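Local coordinates for protein deseasin MCP-01 (Pseudoalteromonas sp., PDB 3VV3) that is a subtilisin-family serine protease that degrades collagen, at residues D26-S38 with G316-A328. Sequence-based numbering, arbitrary orientation.
Sequences DADIDAPEAWSIS and GTRLNVNQALIDA. With CA (calcium ion), chain D; CA (calcium ion), chain E.
Asn-320 ND2 donates to Asp-30 OD2 at 2.9 Å, a fairly straight bond (159°) that meets the carboxylate from above its plane. The amide and carboxylate planes stand 73° apart. CG of Asn-320 lies anti to the backbone N (chi1 -171°), which carries the amide across to Asp-30. Next to it, Val-321 N donates to Ile-29 O at 2.9 Å, in the carbonyl plane. Water 1 bridges Asp-30 OD2 and Asn-322 ND2. Apolar contacts continue along the helix: Val-321 CG1 sits 3.7 Å from Ala-34 CB, and Leu-325 CD2 reaches the same methyl. Ile-37 CD1 rests 3.8 Å from Leu-325 CB.

In this subtilase, the contact joins a calcium-binding loop near the N-terminus to the C-terminal helix 321-327. Asp-30 OD1 bridges the calcium ions of chains D and E, and Asp-30 OD2 binds that of chain E at 2.5 Å. Asp-26 bridges the pair as well, while Asp-28 grips that of chain D with both oxygens. Asp-28 OD2 also accepts from the backbone N of Asn-17.

Asn-320 is also the N-cap of helix 321-327, its OD1 accepting from Gln-323 N. With an alanine in place of Asn-320, Asp-30 OD2 would probably lose its amide donor and the helix its side-chain cap. Asp-304 takes a second bond from Asn-320 ND2 and a salt bridge from Arg-318. Asp-28 O lies over one face of the Arg-318 guanidinium, 3.0 Å from NH1. Val-321 also packs on Ala-279 and Leu-282 of helix 269-284.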
ATOM      1  N   ASP A  26      14.249  19.092  12.556  1.00  9.20           N
ATOM      2  CA  ASP A  26      14.795  19.556  11.274  1.00  8.92           C
ATOM      3  C   ASP A  26      15.006  18.487  10.201  1.00  8.32           C
ATOM      4  O   ASP A  26      15.576  18.775   9.141  1.00  9.89           O
ATOM      5  CB  ASP A  26      16.060  20.409  11.428  1.00  8.86           C
ATOM      6  CG  ASP A  26      16.250  21.355  10.252  1.00  8.77           C
ATOM      7  OD1 ASP A  26      15.233  21.903   9.790  1.00  8.94           O
ATOM      8  OD2 ASP A  26      17.388  21.533   9.783  1.00  6.07           O
ATOM      9  N   ALA A  27      14.564  17.261  10.473  1.00  9.65           N
ATOM     10  CA  ALA A  27      14.498  16.245   9.432  1.00  8.97           C
ATOM     11  C   ALA A  27      13.215  16.513   8.658  1.00  8.95           C
ATOM     12  O   ALA A  27      12.177  15.917   8.924  1.00  7.73           O
ATOM     13  CB  ALA A  27      14.483  14.850  10.032  1.00  7.78           C
ATOM     14  N   ASP A  28      13.293  17.451   7.723  1.00  7.47           N
ATOM     15  CA  ASP A  28      12.119  17.927   7.001  1.00  7.88           C
ATOM     16  C   ASP A  28      12.580  18.708   5.780  1.00  7.97           C
ATOM     17  O   ASP A  28      13.780  18.866   5.554  1.00  6.53           O
ATOM     18  CB  ASP A  28      11.205  18.779   7.902  1.00  5.94           C
ATOM     19  CG  ASP A  28      11.898  20.029   8.440  1.00  7.63           C
ATOM     20  OD1 ASP A  28      12.565  20.727   7.647  1.00  6.16           O
ATOM     21  OD2 ASP A  28      11.758  20.312   9.649  1.00  8.44           O
ATOM     22  N   ILE A  29      11.631  19.187   4.984  1.00  6.77           N
ATOM     23  CA  ILE A  29      11.977  19.864   3.739  1.00  7.67           C
ATOM     24  C   ILE A  29      12.012  21.384   3.882  1.00  8.44           C
ATOM     25  O   ILE A  29      12.170  22.098   2.894  1.00  7.81           O
ATOM     26  CB  ILE A  29      11.029  19.444   2.568  1.00  4.22           C
ATOM     27  CG1 ILE A  29       9.620  20.028   2.747  1.00  7.04           C
ATOM     28  CG2 ILE A  29      10.997  17.926   2.447  1.00  6.39           C
ATOM     29  CD1 ILE A  29       8.701  19.805   1.541  1.00  8.73           C
ATOM     30  N   ASP A  30      11.880  21.871   5.116  1.00  6.64           N
ATOM     31  CA  ASP A  30      11.913  23.313   5.383  1.00  6.97           C
ATOM     32  C   ASP A  30      10.818  24.061   4.619  1.00  8.36           C
ATOM     33  O   ASP A  30      11.083  25.105   4.012  1.00  9.80           O
ATOM     34  CB  ASP A  30      13.290  23.916   5.037  1.00  7.48           C
ATOM     35  CG  ASP A  30      14.348  23.660   6.116  1.00  7.94           C
ATOM     36  OD1 ASP A  30      13.980  23.352   7.266  1.00  7.11           O
ATOM     37  OD2 ASP A  30      15.549  23.789   5.814  1.00  5.93           O
ATOM     38  N   ALA A  31       9.592  23.542   4.659  1.00  6.66           N
ATOM     39  CA  ALA A  31       8.482  24.154   3.931  1.00  8.90           C
ATOM     40  C   ALA A  31       8.094  25.548   4.451  1.00 11.06           C
ATOM     41  O   ALA A  31       7.870  26.455   3.656  1.00  7.87           O
ATOM     42  CB  ALA A  31       7.268  23.229   3.914  1.00  9.29           C
ATOM     43  N   PRO A  32       7.994  25.723   5.784  1.00 11.89           N
ATOM     44  CA  PRO A  32       7.594  27.058   6.257  1.00  8.99           C
ATOM     45  C   PRO A  32       8.589  28.136   5.848  1.00  9.36           C
ATOM     46  O   PRO A  32       8.196  29.263   5.541  1.00 12.81           O
ATOM     47  CB  PRO A  32       7.567  26.898   7.782  1.00 11.50           C
ATOM     48  CG  PRO A  32       7.320  25.410   7.995  1.00 11.68           C
ATOM     49  CD  PRO A  32       8.106  24.753   6.893  1.00 11.43           C
ATOM     50  N   GLU A  33       9.868  27.795   5.843  1.00 10.69           N
ATOM     51  CA  GLU A  33      10.880  28.728   5.379  1.00 12.15           C
ATOM     52  C   GLU A  33      10.651  29.033   3.899  1.00 12.39           C
ATOM     53  O   GLU A  33      10.653  30.193   3.482  1.00 12.22           O
ATOM     54  CB  GLU A  33      12.278  28.161   5.620  1.00 12.09           C
ATOM     55  CG  GLU A  33      12.689  28.089   7.102  1.00 13.40           C
ATOM     56  CD  GLU A  33      12.113  26.901   7.871  1.00 16.19           C
ATOM     57  OE1 GLU A  33      11.369  26.076   7.282  1.00 10.22           O
ATOM     58  OE2 GLU A  33      12.413  26.795   9.088  1.00 13.00           O
ATOM     59  N   ALA A  34      10.425  27.990   3.104  1.00 10.68           N
ATOM     60  CA  ALA A  34      10.193  28.179   1.676  1.00  9.68           C
ATOM     61  C   ALA A  34       8.977  29.066   1.428  1.00 10.35           C
ATOM     62  O   ALA A  34       8.960  29.876   0.495  1.00 12.36           O
ATOM     63  CB  ALA A  34      10.023  26.822   0.964  1.00  8.19           C
ATOM     64  N   TRP A  35       7.963  28.919   2.271  1.00  9.87           N
ATOM     65  CA  TRP A  35       6.725  29.668   2.085  1.00 11.49           C
ATOM     66  C   TRP A  35       6.894  31.173   2.277  1.00 11.60           C
ATOM     67  O   TRP A  35       6.011  31.941   1.921  1.00 11.61           O
ATOM     68  CB  TRP A  35       5.614  29.128   2.986  1.00 10.02           C
ATOM     69  CG  TRP A  35       5.182  27.741   2.602  1.00 10.38           C
ATOM     70  CD1 TRP A  35       5.273  27.169   1.361  1.00 11.69           C
ATOM     71  CD2 TRP A  35       4.583  26.759   3.454  1.00 10.00           C
ATOM     72  NE1 TRP A  35       4.773  25.887   1.395  1.00  7.83           N
ATOM     73  CE2 TRP A  35       4.343  25.612   2.666  1.00 10.23           C
ATOM     74  CE3 TRP A  35       4.235  26.731   4.812  1.00 11.16           C
ATOM     75  CZ2 TRP A  35       3.760  24.460   3.185  1.00  7.01           C
ATOM     76  CZ3 TRP A  35       3.658  25.590   5.325  1.00 11.50           C
ATOM     77  CH2 TRP A  35       3.427  24.462   4.511  1.00 10.60           C
ATOM     78  N   SER A  36       8.024  31.596   2.826  1.00 14.42           N
ATOM     79  CA  SER A  36       8.296  33.028   2.936  1.00 15.08           C
ATOM     80  C   SER A  36       8.627  33.599   1.558  1.00 19.65           C
ATOM     81  O   SER A  36       8.514  34.804   1.326  1.00 18.39           O
ATOM     82  CB  SER A  36       9.434  33.295   3.929  1.00 15.82           C
ATOM     83  OG  SER A  36      10.680  32.848   3.424  1.00 16.07           O
ATOM     84  N   ILE A  37       9.023  32.718   0.644  1.00 11.69           N
ATOM     85  CA  ILE A  37       9.352  33.097  -0.726  1.00 12.56           C
ATOM     86  C   ILE A  37       8.146  32.902  -1.641  1.00 15.88           C
ATOM     87  O   ILE A  37       7.795  33.788  -2.416  1.00 13.09           O
ATOM     88  CB  ILE A  37      10.537  32.269  -1.261  1.00 10.79           C
ATOM     89  CG1 ILE A  37      11.784  32.488  -0.393  1.00 12.66           C
ATOM     90  CG2 ILE A  37      10.821  32.588  -2.733  1.00 10.43           C
ATOM     91  CD1 ILE A  37      12.926  31.526  -0.702  1.00 13.52           C
ATOM     92  N   SER A  38       7.515  31.733  -1.547  1.00  9.74           N
ATOM     93  CA  SER A  38       6.341  31.434  -2.351  1.00 10.28           C
ATOM     94  C   SER A  38       5.488  30.369  -1.679  1.00  9.30           C
ATOM     95  O   SER A  38       6.023  29.428  -1.087  1.00 10.32           O
ATOM     96  CB  SER A  38       6.750  30.939  -3.739  1.00 11.84           C
ATOM     97  OG  SER A  38       5.608  30.738  -4.559  1.00  8.44           O
ATOM     98  N   GLY A 316      22.523  11.783  -3.250  1.00  7.88           N
ATOM     99  CA  GLY A 316      22.733  11.564  -1.829  1.00  9.33           C
ATOM    100  C   GLY A 316      22.106  12.643  -0.965  1.00 10.94           C
ATOM    101  O   GLY A 316      22.553  12.896   0.153  1.00 10.13           O
ATOM    102  N   THR A 317      21.062  13.289  -1.479  1.00  8.33           N
ATOM    103  CA  THR A 317      20.403  14.351  -0.738  1.00  7.17           C
ATOM    104  C   THR A 317      18.937  14.046  -0.446  1.00  7.81           C
ATOM    105  O   THR A 317      18.302  13.245  -1.132  1.00  6.92           O
ATOM    106  CB  THR A 317      20.444  15.672  -1.510  1.00  8.33           C
ATOM    107  OG1 THR A 317      19.818  15.478  -2.784  1.00  8.47           O
ATOM    108  CG2 THR A 317      21.889  16.138  -1.717  1.00  9.30           C
ATOM    109  N   ARG A 318      18.423  14.709   0.579  1.00  6.93           N
ATOM    110  CA  ARG A 318      17.018  14.662   0.930  1.00  6.40           C
ATOM    111  C   ARG A 318      16.416  16.020   0.599  1.00  8.77           C
ATOM    112  O   ARG A 318      16.999  17.051   0.920  1.00  7.75           O
ATOM    113  CB  ARG A 318      16.855  14.346   2.424  1.00  6.71           C
ATOM    114  CG  ARG A 318      15.410  14.114   2.863  1.00  7.03           C
ATOM    115  CD  ARG A 318      14.772  15.364   3.456  1.00  7.70           C
ATOM    116  NE  ARG A 318      15.462  15.769   4.684  1.00  7.42           N
ATOM    117  CZ  ARG A 318      16.068  16.938   4.858  1.00 12.21           C
ATOM    118  NH1 ARG A 318      16.056  17.855   3.892  1.00  7.42           N
ATOM    119  NH2 ARG A 318      16.678  17.197   6.012  1.00 10.10           N
ATOM    120  N   LEU A 319      15.252  16.004  -0.052  1.00  7.32           N
ATOM    121  CA  LEU A 319      14.581  17.223  -0.520  1.00  7.29           C
ATOM    122  C   LEU A 319      14.600  18.379   0.477  1.00  7.19           C
ATOM    123  O   LEU A 319      14.281  18.212   1.653  1.00  5.89           O
ATOM    124  CB  LEU A 319      13.130  16.905  -0.882  1.00  6.54           C
ATOM    125  CG  LEU A 319      12.244  18.052  -1.373  1.00  5.66           C
ATOM    126  CD1 LEU A 319      12.709  18.576  -2.724  1.00  6.16           C
ATOM    127  CD2 LEU A 319      10.793  17.576  -1.430  1.00  5.77           C
ATOM    128  N   ASN A 320      14.957  19.564  -0.010  1.00  6.18           N
ATOM    129  CA  ASN A 320      14.801  20.773   0.777  1.00  7.24           C
ATOM    130  C   ASN A 320      14.233  21.868  -0.108  1.00  5.29           C
ATOM    131  O   ASN A 320      14.937  22.422  -0.950  1.00  6.33           O
ATOM    132  CB  ASN A 320      16.131  21.220   1.386  1.00  8.06           C
ATOM    133  CG  ASN A 320      15.944  22.350   2.377  1.00  8.21           C
ATOM    134  OD1 ASN A 320      15.321  23.366   2.063  1.00  6.70           O
ATOM    135  ND2 ASN A 320      16.447  22.162   3.595  1.00  9.06           N
ATOM    136  N   VAL A 321      12.950  22.160   0.072  1.00  7.11           N
ATOM    137  CA  VAL A 321      12.265  23.037  -0.866  1.00  6.73           C
ATOM    138  C   VAL A 321      12.619  24.498  -0.615  1.00  9.41           C
ATOM    139  O   VAL A 321      12.591  25.315  -1.540  1.00  8.83           O
ATOM    140  CB  VAL A 321      10.737  22.804  -0.905  1.00  9.40           C
ATOM    141  CG1 VAL A 321      10.073  23.196   0.418  1.00  8.48           C
ATOM    142  CG2 VAL A 321      10.112  23.564  -2.103  1.00  7.46           C
ATOM    143  N   ASN A 322      12.989  24.822   0.623  1.00  7.26           N
ATOM    144  CA  ASN A 322      13.471  26.172   0.890  1.00  8.68           C
ATOM    145  C   ASN A 322      14.720  26.448   0.067  1.00 10.33           C
ATOM    146  O   ASN A 322      14.801  27.457  -0.643  1.00 11.29           O
ATOM    147  CB  ASN A 322      13.755  26.384   2.380  1.00  8.27           C
ATOM    148  CG  ASN A 322      14.196  27.811   2.683  1.00 12.52           C
ATOM    149  OD1 ASN A 322      13.541  28.773   2.275  1.00 11.35           O
ATOM    150  ND2 ASN A 322      15.319  27.950   3.379  1.00 11.31           N
ATOM    151  N   GLN A 323      15.703  25.558   0.160  1.00  7.63           N
ATOM    152  CA  GLN A 323      16.939  25.751  -0.592  1.00 10.30           C
ATOM    153  C   GLN A 323      16.690  25.709  -2.101  1.00 11.73           C
ATOM    154  O   GLN A 323      17.371  26.383  -2.869  1.00 12.28           O
ATOM    155  CB  GLN A 323      18.008  24.730  -0.197  1.00 10.00           C
ATOM    156  CG  GLN A 323      19.409  25.106  -0.688  1.00 11.11           C
ATOM    157  CD  GLN A 323      19.943  26.375  -0.019  1.00 15.57           C
ATOM    158  OE1 GLN A 323      19.902  26.507   1.204  1.00 16.42           O
ATOM    159  NE2 GLN A 323      20.443  27.311  -0.824  1.00 14.69           N
ATOM    160  N   ALA A 324      15.713  24.916  -2.525  1.00  9.74           N
ATOM    161  CA  ALA A 324      15.388  24.842  -3.939  1.00  7.57           C
ATOM    162  C   ALA A 324      14.915  26.206  -4.439  1.00  7.57           C
ATOM    163  O   ALA A 324      15.340  26.663  -5.499  1.00 12.37           O
ATOM    164  CB  ALA A 324      14.311  23.786  -4.186  1.00  8.42           C
ATOM    165  N   LEU A 325      14.026  26.842  -3.677  1.00  6.45           N
ATOM    166  CA  LEU A 325      13.504  28.161  -4.046  1.00 13.43           C
ATOM    167  C   LEU A 325      14.616  29.200  -4.042  1.00 13.00           C
ATOM    168  O   LEU A 325      14.683  30.054  -4.928  1.00 12.03           O
ATOM    169  CB  LEU A 325      12.391  28.606  -3.095  1.00  8.70           C
ATOM    170  CG  LEU A 325      10.956  28.198  -3.436  1.00 18.00           C
ATOM    171  CD1 LEU A 325      10.844  26.748  -3.844  1.00 24.11           C
ATOM    172  CD2 LEU A 325      10.001  28.529  -2.305  1.00  8.77           C
ATOM    173  N   ILE A 326      15.469  29.142  -3.028  1.00 11.92           N
ATOM    174  CA  ILE A 326      16.613  30.053  -2.956  1.00 12.74           C
ATOM    175  C   ILE A 326      17.528  29.874  -4.171  1.00 15.28           C
ATOM    176  O   ILE A 326      17.915  30.847  -4.834  1.00 15.74           O
ATOM    177  CB  ILE A 326      17.423  29.825  -1.668  1.00 13.54           C
ATOM    178  CG1 ILE A 326      16.589  30.195  -0.443  1.00 11.75           C
ATOM    179  CG2 ILE A 326      18.734  30.603  -1.708  1.00 16.14           C
ATOM    180  CD1 ILE A 326      17.268  29.857   0.874  1.00 18.09           C
ATOM    181  N   ASP A 327      17.868  28.627  -4.472  1.00 12.55           N
ATOM    182  CA  ASP A 327      18.758  28.342  -5.589  1.00 12.79           C
ATOM    183  C   ASP A 327      18.128  28.663  -6.945  1.00 14.07           C
ATOM    184  O   ASP A 327      18.839  28.832  -7.932  1.00 15.81           O
ATOM    185  CB  ASP A 327      19.228  26.887  -5.552  1.00 13.63           C
ATOM    186  CG  ASP A 327      20.161  26.603  -4.382  1.00 18.02           C
ATOM    187  OD1 ASP A 327      20.519  27.548  -3.642  1.00 16.48           O
ATOM    188  OD2 ASP A 327      20.543  25.427  -4.209  1.00 17.81           O
ATOM    189  N   ALA A 328      16.801  28.757  -6.984  1.00 13.26           N
ATOM    190  CA  ALA A 328      16.076  29.006  -8.231  1.00 14.23           C
ATOM    191  C   ALA A 328      16.049  30.484  -8.630  1.00 20.93           C
ATOM    192  O   ALA A 328      15.530  30.836  -9.691  1.00 19.67           O
ATOM    193  CB  ALA A 328      14.667  28.468  -8.142  1.00 14.92           C
TER
HETATM  194 CA    CA D 402      13.047  22.534   9.485  1.00 30.00          CA
HETATM  195 CA    CA E 403      16.491  22.974   7.929  1.00 30.00          CA
HETATM  196  O   HOH W   1      16.756  25.760   4.408  1.00 15.71           O
HETATM  197  O   HOH W   2      13.443  24.692  10.246  1.00  5.64           O
HETATM  198  O   HOH W   3      10.880  23.660   8.661  1.00  8.07           O
HETATM  199  O   HOH W   4      12.461  22.167  11.697  1.00  8.59           O
HETATM  200  O   HOH W   5      16.126  24.880   9.065  1.00 12.47           O
HETATM  201  O   HOH W   6      18.578  24.322   7.883  1.00 20.40           O